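Local structure of RNA-dependent RNA polymerase (6DX3) at residues A[45-48]-A[52-55]; A[27-32]-A[117-122]; A[37-42]-A[56-61]; A[87-92]-A[105-110]. The protein probably removes ubiquitin from conjugates, as a viral ovarian tumour (OTU) domain cysteine protease carried within a nairovirus polymerase polypeptide. All coordinates share one frame; numbering follows the deposited sequence.

Contact 1: A[45-48]-A[52-55]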
loop_
_atom_site.group_PDB
_atom_site.type_symbol
_atom_site.label_atom_id
_atom_site.label_comp_id
_atom_site.label_asym_id
_atom_site.label_seq_id
_atom_site.Cartn_x
_atom_site.Cartn_y
_atom_site.Cartn_z
ATOM N N LEU A 45 -3.196 4.359 3.172
ATOM C CA LEU A 45 -1.825 4.843 3.288
ATOM C C LEU A 45 -1.746 6.061 4.204
ATOM O O LEU A 45 -0.787 6.204 4.972
ATOM C CB LEU A 45 -1.265 5.168 1.905
ATOM C CG LEU A 45 -0.966 3.961 1.013
ATOM C CD1 LEU A 45 -0.475 4.409 -0.356
ATOM C CD2 LEU A 45 0.047 3.048 1.678
ATOM N N ALA A 46 -2.740 6.950 4.139
ATOM C CA ALA A 46 -2.770 8.076 5.068
ATOM C C ALA A 46 -2.983 7.605 6.500
ATOM O O ALA A 46 -2.473 8.226 7.441
ATOM C CB ALA A 46 -3.864 9.070 4.675
ATOM N N CYS A 47 -3.727 6.511 6.682
ATOM C CA CYS A 47 -3.954 5.976 8.018
ATOM C C CYS A 47 -2.654 5.513 8.660
ATOM O O CYS A 47 -2.505 5.584 9.885
ATOM C CB CYS A 47 -4.961 4.824 7.957
ATOM S SG CYS A 47 -5.578 4.272 9.562
ATOM N N GLY A 48 -1.703 5.042 7.854
ATOM C CA GLY A 48 -0.413 4.640 8.376
ATOM C C GLY A 48 0.586 5.759 8.569
ATOM O O GLY A 48 1.590 5.556 9.256
ATOM N N GLU A 52 -3.619 11.812 13.283
ATOM C CA GLU A 52 -4.891 12.535 13.240
ATOM C C GLU A 52 -5.444 12.556 11.813
ATOM O O GLU A 52 -5.574 13.603 11.175
ATOM C CB GLU A 52 -4.720 13.947 13.789
ATOM C CG GLU A 52 -4.222 13.995 15.222
ATOM C CD GLU A 52 -5.196 13.362 16.195
ATOM O OE1 GLU A 52 -6.167 14.041 16.591
ATOM O OE2 GLU A 52 -4.991 12.184 16.561
ATOM N N GLN A 53 -5.773 11.363 11.318
ATOM C CA GLN A 53 -6.264 11.231 9.951
ATOM C C GLN A 53 -7.594 11.957 9.785
ATOM O O GLN A 53 -8.492 11.840 10.625
ATOM C CB GLN A 53 -6.417 9.755 9.577
ATOM C CG GLN A 53 -6.814 9.526 8.120
ATOM C CD GLN A 53 -7.141 8.076 7.814
ATOM O OE1 GLN A 53 -7.161 7.228 8.706
ATOM N NE2 GLN A 53 -7.402 7.786 6.545
ATOM N N GLN A 54 -7.709 12.710 8.701
ATOM C CA GLN A 54 -8.916 13.435 8.342
ATOM C C GLN A 54 -9.516 12.846 7.073
ATOM O O GLN A 54 -8.847 12.101 6.349
ATOM C CB GLN A 54 -8.610 14.926 8.139
ATOM C CG GLN A 54 -7.975 15.578 9.350
ATOM C CD GLN A 54 -8.957 15.777 10.479
ATOM O OE1 GLN A 54 -8.705 15.359 11.608
ATOM N NE2 GLN A 54 -10.081 16.425 10.185
ATOM N N PRO A 55 -10.790 13.132 6.784
ATOM C CA PRO A 55 -11.394 12.587 5.554
ATOM C C PRO A 55 -10.657 12.971 4.284
ATOM O O PRO A 55 -10.706 12.221 3.302
ATOM C CB PRO A 55 -12.812 13.172 5.578
ATOM C CG PRO A 55 -13.097 13.384 7.024
ATOM C CD PRO A 55 -11.793 13.791 7.642
#
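The flat amide of Gln53 lies against the end of helix 40-49, with one face turned to the backbone of Cys47, whose CA sits over the amide carbon CD at 3.8 Å. The methyl of Ala46 stands on the same side, at 4.2 Å from CB to Gln53 NE2. The contact lies at the turn of a helix-loop-helix unit of the OTU fold: the chain leaves helix 40-49, folds back along it through 52-55 and then enters helix 57-72. The amide reaches the helix because Gln53 is stretched out, with CG trans to the backbone N (chi1 -175°) and the next torsion also extended.

No hydrogen bond joins the two segments, and the grip is by van der Waals contact. The amide is anchored from elsewhere: NE2 is hydrogen-bonded to Gln34 OE1, a partner in the loop before helix 40-49, which probably fixes how the amide is turned. Towards helix 57-72, Ser57 OG is hydrogen-bonded to Gln54 N and so ties the loop to the start of that helix.

Cys47 and Gln53 meet at the oxygen of the amide. Gln53 OE1 lies 3.3 Å from Cys47 CB. The sulfur, carried beside the carbonyl carbon of its own residue, comes in next to it, tilted out of the amide plane on the face that Cys47 CA also occupies, with Cys47 SG 3.5 Å from Gln53 OE1.

Contact 2: A[27-32]-A[117-122]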
loop_
_atom_site.group_PDB
_atom_site.type_symbol
_atom_site.label_atom_id
_atom_site.label_comp_id
_atom_site.label_asym_id
_atom_site.label_seq_id
_atom_site.Cartn_x
_atom_site.Cartn_y
_atom_site.Cartn_z
ATOM N N ASP A 27 -5.624 -12.330 14.002
ATOM C CA ASP A 27 -4.688 -12.818 15.011
ATOM C C ASP A 27 -3.516 -11.858 15.189
ATOM O O ASP A 27 -2.901 -11.818 16.262
ATOM C CB ASP A 27 -4.179 -14.212 14.635
ATOM C CG ASP A 27 -5.286 -15.239 14.565
ATOM O OD1 ASP A 27 -6.450 -14.898 14.891
ATOM O OD2 ASP A 27 -4.989 -16.392 14.191
ATOM N N ILE A 28 -3.208 -11.066 14.163
ATOM C CA ILE A 28 -2.058 -10.179 14.188
ATOM C C ILE A 28 -2.451 -8.702 14.120
ATOM O O ILE A 28 -1.806 -7.877 14.776
ATOM C CB ILE A 28 -1.082 -10.541 13.045
ATOM C CG1 ILE A 28 -0.677 -12.022 13.126
ATOM C CG2 ILE A 28 0.135 -9.631 13.058
ATOM C CD1 ILE A 28 0.279 -12.355 14.260
ATOM N N PHE A 29 -3.491 -8.346 13.368
ATOM C CA PHE A 29 -3.859 -6.953 13.142
ATOM C C PHE A 29 -5.282 -6.680 13.608
ATOM O O PHE A 29 -6.065 -7.589 13.890
ATOM C CB PHE A 29 -3.756 -6.569 11.659
ATOM C CG PHE A 29 -2.403 -6.800 11.062
ATOM C CD1 PHE A 29 -2.176 -7.884 10.230
ATOM C CD2 PHE A 29 -1.362 -5.918 11.313
ATOM C CE1 PHE A 29 -0.935 -8.097 9.672
ATOM C CE2 PHE A 29 -0.114 -6.126 10.758
ATOM C CZ PHE A 29 0.098 -7.215 9.937
ATOM N N GLU A 30 -5.593 -5.392 13.687
ATOM C CA GLU A 30 -6.958 -4.892 13.713
ATOM C C GLU A 30 -7.246 -4.247 12.365
ATOM O O GLU A 30 -6.463 -3.415 11.892
ATOM C CB GLU A 30 -7.163 -3.873 14.836
ATOM C CG GLU A 30 -8.212 -2.822 14.504
ATOM C CD GLU A 30 -8.579 -1.962 15.688
ATOM O OE1 GLU A 30 -8.319 -2.386 16.833
ATOM O OE2 GLU A 30 -9.125 -0.860 15.468
ATOM N N ILE A 31 -8.349 -4.645 11.739
ATOM C CA ILE A 31 -8.750 -4.067 10.461
ATOM C C ILE A 31 -9.339 -2.688 10.735
ATOM O O ILE A 31 -10.411 -2.569 11.334
ATOM C CB ILE A 31 -9.755 -4.960 9.725
ATOM C CG1 ILE A 31 -9.156 -6.348 9.476
ATOM C CG2 ILE A 31 -10.192 -4.306 8.418
ATOM C CD1 ILE A 31 -10.178 -7.388 9.054
ATOM N N VAL A 32 -8.637 -1.641 10.305
ATOM C CA VAL A 32 -9.134 -0.274 10.416
ATOM C C VAL A 32 -9.807 0.055 9.087
ATOM O O VAL A 32 -9.139 0.354 8.093
ATOM C CB VAL A 32 -8.020 0.717 10.754
ATOM C CG1 VAL A 32 -8.606 2.104 10.992
ATOM C CG2 VAL A 32 -7.247 0.246 11.976
ATOM N N TYR A 117 3.658 -3.085 3.567
ATOM C CA TYR A 117 3.219 -4.449 3.309
ATOM C C TYR A 117 1.806 -4.397 2.746
ATOM O O TYR A 117 0.949 -3.690 3.286
ATOM C CB TYR A 117 3.230 -5.293 4.586
ATOM C CG TYR A 117 4.595 -5.631 5.149
ATOM C CD1 TYR A 117 4.942 -6.947 5.418
ATOM C CD2 TYR A 117 5.523 -4.638 5.438
ATOM C CE1 TYR A 117 6.178 -7.268 5.943
ATOM C CE2 TYR A 117 6.762 -4.948 5.961
ATOM C CZ TYR A 117 7.083 -6.265 6.212
ATOM O OH TYR A 117 8.315 -6.585 6.735
ATOM N N ILE A 118 1.564 -5.140 1.670
ATOM C CA ILE A 118 0.237 -5.256 1.074
ATOM C C ILE A 118 -0.197 -6.708 1.209
ATOM O O ILE A 118 0.329 -7.589 0.515
ATOM C CB ILE A 118 0.210 -4.811 -0.394
ATOM C CG1 ILE A 118 0.885 -3.449 -0.563
ATOM C CG2 ILE A 118 -1.226 -4.754 -0.898
ATOM C CD1 ILE A 118 0.882 -2.952 -2.002
ATOM N N TRP A 119 -1.151 -6.958 2.100
ATOM C CA TRP A 119 -1.646 -8.305 2.349
ATOM C C TRP A 119 -2.866 -8.567 1.476
ATOM O O TRP A 119 -3.828 -7.794 1.494
ATOM C CB TRP A 119 -1.996 -8.487 3.827
ATOM C CG TRP A 119 -0.865 -8.144 4.756
ATOM C CD1 TRP A 119 -0.449 -6.893 5.119
ATOM C CD2 TRP A 119 -0.008 -9.066 5.441
ATOM N NE1 TRP A 119 0.615 -6.981 5.985
ATOM C CE2 TRP A 119 0.903 -8.303 6.202
ATOM C CE3 TRP A 119 0.079 -10.461 5.485
ATOM C CZ2 TRP A 119 1.888 -8.890 6.996
ATOM C CZ3 TRP A 119 1.057 -11.041 6.276
ATOM C CH2 TRP A 119 1.949 -10.257 7.019
ATOM N N HIS A 120 -2.824 -9.655 0.713
ATOM C CA HIS A 120 -3.893 -9.973 -0.224
ATOM C C HIS A 120 -4.891 -10.922 0.426
ATOM O O HIS A 120 -4.536 -12.046 0.798
ATOM C CB HIS A 120 -3.343 -10.590 -1.505
ATOM C CG HIS A 120 -4.401 -11.185 -2.380
ATOM N ND1 HIS A 120 -4.705 -12.529 -2.369
ATOM C CD2 HIS A 120 -5.241 -10.616 -3.278
ATOM C CE1 HIS A 120 -5.680 -12.765 -3.230
ATOM N NE2 HIS A 120 -6.024 -11.621 -3.794
ATOM N N GLU A 121 -6.139 -10.473 0.538
ATOM C CA GLU A 121 -7.212 -11.297 1.072
ATOM C C GLU A 121 -7.747 -12.225 -0.011
ATOM O O GLU A 121 -8.146 -11.773 -1.089
ATOM C CB GLU A 121 -8.338 -10.414 1.611
ATOM C CG GLU A 121 -9.510 -11.175 2.206
ATOM C CD GLU A 121 -10.673 -10.264 2.540
ATOM O OE1 GLU A 121 -10.940 -9.336 1.750
ATOM O OE2 GLU A 121 -11.306 -10.459 3.601
ATOM N N ASP A 122 -7.756 -13.524 0.273
ATOM C CA ASP A 122 -8.349 -14.497 -0.637
ATOM C C ASP A 122 -9.717 -14.980 -0.169
ATOM O O ASP A 122 -10.616 -15.174 -0.992
ATOM C CB ASP A 122 -7.407 -15.694 -0.828
ATOM C CG ASP A 122 -7.217 -16.492 0.443
ATOM O OD1 ASP A 122 -7.044 -15.854 1.503
ATOM O OD2 ASP A 122 -7.252 -17.740 0.383
#
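Phe29 reaches from strand 29-32 to Trp119 on strand 116-121, its CB leaving the backbone toward the indole. With CG turned away from its own carbonyl carbon (chi1 -57°), the ring is carried across the gap between two backbones whose CA atoms, Phe29 and Trp119, stay 11.1 Å apart. Over the centre of the phenyl ring lies Ile28 CG2, covering one face. Farther out, Phe29 CE1 comes over the indole at 3.9 Å from Trp119 CE2. The tip, Phe29 CZ, makes the closest approach, 3.8 Å to Trp119 CZ2, and stands 4.0 Å from Trp119 NE1. The edge of the phenyl thus meets the face of the indole in a T-shaped pair, with planes at 63° and the phenyl centroid 5.2 Å from that of the five-membered ring. The indole N-H is spent elsewhere: Trp119 NE1 is hydrogen-bonded to Asn143 OD1.

Strand 29-32 is an outermost strand of the mixed sheet, and two others, 142-147 and 150-156, lie between it and strand 116-121. The aromatic pair therefore bridges over these intervening strands, with Leu154 of strand 150-156 and Met138 of a loop packing against both rings.

Contact 3: A[37-42]-A[56-61]; sequences DGNCLY and DSYKLI
Asn39 lays its side chain over the ring of Tyr58, an amide-aromatic contact that links the Asp-Gly-Asn-Cys turn of the OTU cysteine proteases to helix 57-72. Its CB makes a CH-pi contact, 4.0 Å from the ring centroid, and the amide beyond it is stacked on the ring with the two planes 18° apart. Asn39 CG comes to 3.3 Å from Tyr58 CE1. The opposite face of the ring is lined by Lys59 CG, so the phenol is sandwiched. The Tyr58 CG occupies the crowded position between backbone N and carbonyl carbon (chi1 80°), which swings the ring beneath Asn39.

No hydrogen bond crosses between the segments; within 37-42, Asn39 N donates to Asp37 OD1 at 3.1 Å from above the carboxylate plane, an Asx turn that reinforces the type I beta turn from Asp37 to Cys40. Cys40, at the start of helix 40-49, is probably the nucleophile, as is the cysteine of this motif in OTU proteases.

Van der Waals packing makes up the rest. The apolar pair Tyr42 CB and Tyr58 CB meets at 3.6 Å, with Tyr42 CB at the edge of the Tyr58 ring, where the two helices run close. One turn on, Ile61 straddles the Tyr42 residue: its CG1 is 3.6 Å from Tyr42 O, while its CG2 approaches the edge of the Tyr42 ring, 3.7 Å from CD1.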
loop_
_atom_site.group_PDB
_atom_site.type_symbol
_atom_site.label_atom_id
_atom_site.label_comp_id
_atom_site.label_asym_id
_atom_site.label_seq_id
_atom_site.Cartn_x
_atom_site.Cartn_y
_atom_site.Cartn_z
ATOM N N ASP A 37 -14.797 3.963 -1.191
ATOM C CA ASP A 37 -14.754 4.676 -2.460
ATOM C C ASP A 37 -13.486 4.290 -3.215
ATOM O O ASP A 37 -12.701 3.447 -2.773
ATOM C CB ASP A 37 -14.839 6.191 -2.244
ATOM C CG ASP A 37 -13.818 6.707 -1.240
ATOM O OD1 ASP A 37 -12.761 6.070 -1.047
ATOM O OD2 ASP A 37 -14.084 7.763 -0.629
ATOM N N GLY A 38 -13.290 4.921 -4.370
ATOM C CA GLY A 38 -12.099 4.696 -5.168
ATOM C C GLY A 38 -10.820 5.284 -4.607
ATOM O O GLY A 38 -9.761 5.095 -5.213
ATOM N N ASN A 39 -10.881 5.989 -3.478
ATOM C CA ASN A 39 -9.700 6.572 -2.851
ATOM C C ASN A 39 -9.157 5.711 -1.715
ATOM O O ASN A 39 -8.232 6.138 -1.014
ATOM C CB ASN A 39 -10.021 7.976 -2.326
ATOM C CG ASN A 39 -10.541 8.907 -3.407
ATOM O OD1 ASN A 39 -9.986 8.984 -4.503
ATOM N ND2 ASN A 39 -11.618 9.621 -3.100
ATOM N N CYS A 40 -9.698 4.501 -1.540
ATOM C CA CYS A 40 -9.424 3.699 -0.350
ATOM C C CYS A 40 -7.945 3.363 -0.187
ATOM O O CYS A 40 -7.467 3.233 0.946
ATOM C CB CYS A 40 -10.248 2.414 -0.401
ATOM S SG CYS A 40 -9.965 1.478 -1.911
ATOM N N LEU A 41 -7.208 3.190 -1.287
ATOM C CA LEU A 41 -5.770 2.960 -1.152
ATOM C C LEU A 41 -5.100 4.145 -0.467
ATOM O O LEU A 41 -4.309 3.972 0.467
ATOM C CB LEU A 41 -5.126 2.700 -2.513
ATOM C CG LEU A 41 -3.597 2.602 -2.424
ATOM C CD1 LEU A 41 -3.176 1.342 -1.672
ATOM C CD2 LEU A 41 -2.936 2.656 -3.790
ATOM N N TYR A 42 -5.428 5.362 -0.911
ATOM C CA TYR A 42 -4.809 6.557 -0.348
ATOM C C TYR A 42 -5.289 6.829 1.072
ATOM O O TYR A 42 -4.520 7.335 1.895
ATOM C CB TYR A 42 -5.079 7.753 -1.259
ATOM C CG TYR A 42 -4.671 7.490 -2.690
ATOM C CD1 TYR A 42 -3.335 7.301 -3.021
ATOM C CD2 TYR A 42 -5.615 7.414 -3.705
ATOM C CE1 TYR A 42 -2.947 7.052 -4.323
ATOM C CE2 TYR A 42 -5.236 7.165 -5.016
ATOM C CZ TYR A 42 -3.898 6.984 -5.317
ATOM O OH TYR A 42 -3.504 6.737 -6.611
ATOM N N ASP A 56 -9.971 14.111 4.266
ATOM C CA ASP A 56 -9.234 14.543 3.088
ATOM C C ASP A 56 -7.745 14.219 3.156
ATOM O O ASP A 56 -7.003 14.607 2.247
ATOM C CB ASP A 56 -9.430 16.049 2.864
ATOM C CG ASP A 56 -8.955 16.886 4.039
ATOM O OD1 ASP A 56 -8.705 16.314 5.120
ATOM O OD2 ASP A 56 -8.830 18.120 3.881
ATOM N N SER A 57 -7.289 13.515 4.198
ATOM C CA SER A 57 -5.865 13.207 4.316
ATOM C C SER A 57 -5.362 12.409 3.121
ATOM O O SER A 57 -4.187 12.525 2.749
ATOM C CB SER A 57 -5.587 12.437 5.607
ATOM O OG SER A 57 -5.860 13.222 6.753
ATOM N N TYR A 58 -6.234 11.601 2.509
ATOM C CA TYR A 58 -5.847 10.825 1.337
ATOM C C TYR A 58 -5.349 11.717 0.208
ATOM O O TYR A 58 -4.555 11.271 -0.628
ATOM C CB TYR A 58 -7.031 9.982 0.854
ATOM C CG TYR A 58 -8.042 10.758 0.037
ATOM C CD1 TYR A 58 -7.975 10.783 -1.351
ATOM C CD2 TYR A 58 -9.062 11.468 0.654
ATOM C CE1 TYR A 58 -8.894 11.491 -2.099
ATOM C CE2 TYR A 58 -9.989 12.180 -0.086
ATOM C CZ TYR A 58 -9.901 12.187 -1.462
ATOM O OH TYR A 58 -10.818 12.893 -2.205
ATOM N N LYS A 59 -5.825 12.964 0.153
ATOM C CA LYS A 59 -5.345 13.897 -0.861
ATOM C C LYS A 59 -3.857 14.170 -0.692
ATOM O O LYS A 59 -3.122 14.281 -1.680
ATOM C CB LYS A 59 -6.140 15.202 -0.797
ATOM C CG LYS A 59 -7.577 15.087 -1.282
ATOM C CD LYS A 59 -8.170 16.464 -1.563
ATOM C CE LYS A 59 -9.635 16.371 -1.957
ATOM N NZ LYS A 59 -10.213 17.704 -2.296
ATOM N N LEU A 60 -3.397 14.288 0.558
ATOM C CA LEU A 60 -1.966 14.421 0.817
ATOM C C LEU A 60 -1.193 13.274 0.182
ATOM O O LEU A 60 -0.123 13.483 -0.401
ATOM C CB LEU A 60 -1.707 14.461 2.325
ATOM C CG LEU A 60 -2.215 15.650 3.144
ATOM C CD1 LEU A 60 -1.660 15.580 4.556
ATOM C CD2 LEU A 60 -1.847 16.975 2.500
ATOM N N ILE A 61 -1.731 12.056 0.280
ATOM C CA ILE A 61 -1.049 10.883 -0.256
ATOM C C ILE A 61 -1.044 10.909 -1.776
ATOM O O ILE A 61 -0.011 10.666 -2.412
ATOM C CB ILE A 61 -1.711 9.602 0.287
ATOM C CG1 ILE A 61 -1.648 9.581 1.813
ATOM C CG2 ILE A 61 -1.050 8.362 -0.291
ATOM C CD1 ILE A 61 -0.244 9.731 2.357
#

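Contact 4: A[87-92]-A[105-110]; sequences NGYLAR and VNFFSQ
Both segments are helical, 87-92 within helix 86-93 and 105-110 within helix 102-112, and Tyr89 and Phe107 have to span the gap between them. Their CA atoms are 12.4 Å apart, so the backbones themselves do not meet. Inside each helix the usual i to i+4 bonds run, such as Ser109 N to Val105 O, while Arg92 N also makes a weak bond to Tyr89 O.

The two aromatic side chains point at one another and slide past in opposite directions. Tyr89 is swung out with CG trans to its backbone N (chi1 165°), which brings the phenol tip alongside the phenyl ring. Tyr89 OH lies in the plane of the Phe107 ring, at its edge, 3.7 Å from CD2, and Tyr89 CE2 is 4.0 Å from Phe107 CE2. The rings are inclined at 65° with centroids 6.0 Å apart, an oblique meeting. Trp73 meets the Tyr89 ring as well, and Ala68 of helix 57-72 packs on Phe107.

Next to Phe107, polar side chains fold back on helix 102-112. Ser109 OG donates to Asn106 O at 2.6 Å, sharing that acceptor with Gln110 N, and both come from the same face of the carbonyl plane. Gln110 NE2 donates to Asn106 OD1 at 3.0 Å, and Asn106 ND2 is bonded to Glu78 OE2.

Tyr89 OH is hydrogen-bonded to Glu104 OE1. Towards Phe107 it presents oxygen to the weakly positive C-H rim of a ring, a contact that is probably mildly attractive.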
loop_
_atom_site.group_PDB
_atom_site.type_symbol
_atom_site.label_atom_id
_atom_site.label_comp_id
_atom_site.label_asym_id
_atom_site.label_seq_id
_atom_site.Cartn_x
_atom_site.Cartn_y
_atom_site.Cartn_z
ATOM N N ASN A 87 2.947 10.297 -18.933
ATOM C CA ASN A 87 1.867 11.255 -19.162
ATOM C C ASN A 87 0.504 10.575 -19.138
ATOM O O ASN A 87 -0.460 11.123 -18.591
ATOM C CB ASN A 87 2.072 11.975 -20.494
ATOM C CG ASN A 87 3.289 12.866 -20.492
ATOM O OD1 ASN A 87 4.118 12.804 -21.402
ATOM N ND2 ASN A 87 3.409 13.706 -19.469
ATOM N N GLY A 88 0.398 9.389 -19.742
ATOM C CA GLY A 88 -0.861 8.666 -19.722
ATOM C C GLY A 88 -1.161 8.039 -18.377
ATOM O O GLY A 88 -2.328 7.926 -17.987
ATOM N N TYR A 89 -0.122 7.626 -17.651
ATOM C CA TYR A 89 -0.319 7.064 -16.319
ATOM C C TYR A 89 -0.886 8.108 -15.366
ATOM O O TYR A 89 -1.855 7.844 -14.644
ATOM C CB TYR A 89 1.003 6.504 -15.795
ATOM C CG TYR A 89 1.032 6.206 -14.313
ATOM C CD1 TYR A 89 0.498 5.026 -13.810
ATOM C CD2 TYR A 89 1.616 7.096 -13.417
ATOM C CE1 TYR A 89 0.533 4.746 -12.458
ATOM C CE2 TYR A 89 1.657 6.826 -12.062
ATOM C CZ TYR A 89 1.115 5.651 -11.587
ATOM O OH TYR A 89 1.153 5.377 -10.238
ATOM N N LEU A 90 -0.299 9.309 -15.363
ATOM C CA LEU A 90 -0.780 10.367 -14.479
ATOM C C LEU A 90 -2.192 10.799 -14.850
ATOM O O LEU A 90 -3.005 11.109 -13.972
ATOM C CB LEU A 90 0.174 11.564 -14.522
ATOM C CG LEU A 90 1.591 11.349 -13.977
ATOM C CD1 LEU A 90 2.449 12.589 -14.199
ATOM C CD2 LEU A 90 1.560 10.970 -12.500
ATOM N N ALA A 91 -2.507 10.826 -16.149
ATOM C CA ALA A 91 -3.844 11.230 -16.571
ATOM C C ALA A 91 -4.913 10.278 -16.049
ATOM O O ALA A 91 -6.065 10.683 -15.854
ATOM C CB ALA A 91 -3.911 11.325 -18.096
ATOM N N ARG A 92 -4.552 9.016 -15.812
ATOM C CA ARG A 92 -5.499 8.046 -15.277
ATOM C C ARG A 92 -5.592 8.105 -13.756
ATOM O O ARG A 92 -6.688 8.248 -13.210
ATOM C CB ARG A 92 -5.115 6.630 -15.716
ATOM C CG ARG A 92 -5.908 5.548 -15.003
ATOM C CD ARG A 92 -5.576 4.159 -15.530
ATOM N NE ARG A 92 -4.177 3.805 -15.309
ATOM C CZ ARG A 92 -3.707 3.311 -14.170
ATOM N NH1 ARG A 92 -4.523 3.117 -13.143
ATOM N NH2 ARG A 92 -2.420 3.009 -14.057
ATOM N N VAL A 105 1.562 2.409 -4.488
ATOM C CA VAL A 105 2.282 2.111 -3.253
ATOM C C VAL A 105 3.781 2.117 -3.511
ATOM O O VAL A 105 4.565 2.642 -2.711
ATOM C CB VAL A 105 1.823 0.762 -2.670
ATOM C CG1 VAL A 105 2.652 0.422 -1.445
ATOM C CG2 VAL A 105 0.345 0.784 -2.342
ATOM N N ASN A 106 4.198 1.522 -4.632
ATOM C CA ASN A 106 5.604 1.517 -5.020
ATOM C C ASN A 106 6.179 2.928 -5.013
ATOM O O ASN A 106 7.207 3.191 -4.380
ATOM C CB ASN A 106 5.744 0.874 -6.406
ATOM C CG ASN A 106 7.175 0.494 -6.744
ATOM O OD1 ASN A 106 8.126 1.175 -6.355
ATOM N ND2 ASN A 106 7.334 -0.599 -7.486
ATOM N N PHE A 107 5.506 3.858 -5.694
ATOM C CA PHE A 107 6.023 5.221 -5.794
ATOM C C PHE A 107 6.009 5.931 -4.445
ATOM O O PHE A 107 6.960 6.643 -4.106
ATOM C CB PHE A 107 5.220 6.009 -6.830
ATOM C CG PHE A 107 5.623 5.717 -8.245
ATOM C CD1 PHE A 107 6.961 5.647 -8.596
ATOM C CD2 PHE A 107 4.664 5.499 -9.223
ATOM C CE1 PHE A 107 7.339 5.374 -9.899
ATOM C CE2 PHE A 107 5.035 5.224 -10.529
ATOM C CZ PHE A 107 6.372 5.162 -10.867
ATOM N N PHE A 108 4.941 5.756 -3.660
ATOM C CA PHE A 108 4.873 6.438 -2.370
ATOM C C PHE A 108 5.949 5.933 -1.417
ATOM O O PHE A 108 6.553 6.722 -0.680
ATOM C CB PHE A 108 3.490 6.264 -1.747
ATOM C CG PHE A 108 3.359 6.894 -0.388
ATOM C CD1 PHE A 108 3.205 8.265 -0.258
ATOM C CD2 PHE A 108 3.392 6.116 0.759
ATOM C CE1 PHE A 108 3.089 8.848 0.992
ATOM C CE2 PHE A 108 3.274 6.695 2.011
ATOM C CZ PHE A 108 3.121 8.059 2.128
ATOM N N SER A 109 6.198 4.621 -1.417
ATOM C CA SER A 109 7.234 4.057 -0.558
ATOM C C SER A 109 8.604 4.625 -0.904
ATOM O O SER A 109 9.425 4.871 -0.012
ATOM C CB SER A 109 7.239 2.534 -0.679
ATOM O OG SER A 109 7.500 2.139 -2.015
ATOM N N GLN A 110 8.867 4.837 -2.196
ATOM C CA GLN A 110 10.119 5.463 -2.609
ATOM C C GLN A 110 10.190 6.915 -2.160
ATOM O O GLN A 110 11.242 7.376 -1.701
ATOM C CB GLN A 110 10.276 5.378 -4.129
ATOM C CG GLN A 110 10.403 3.967 -4.681
ATOM C CD GLN A 110 10.813 3.960 -6.140
ATOM O OE1 GLN A 110 11.882 4.455 -6.497
ATOM N NE2 GLN A 110 9.964 3.404 -6.993
#

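In the fold
All four contacts are made mainly by buried side chains, though Gln53 in contact 1 and Tyr58 in contact 3 remain partly exposed. Contacts 1 and 3 share helix 40-49, their centres 8 Å apart, and Ala46 and Leu45 pack on Ile61 between them. Contact 2 belongs to the sheet instead and is purely aromatic, whereas contact 3 mixes amide stacking with apolar packing and buries the most surface, 262 Å². Contact 4, at 72 Å², joins helices 86-93 and 102-112 through two rings. Val105 connects the groups: its CG2 touches Leu41 of contact 3, Leu45 of contact 1 and Ile118 of contact 2, so helix 102-112 packs between sheet and helices.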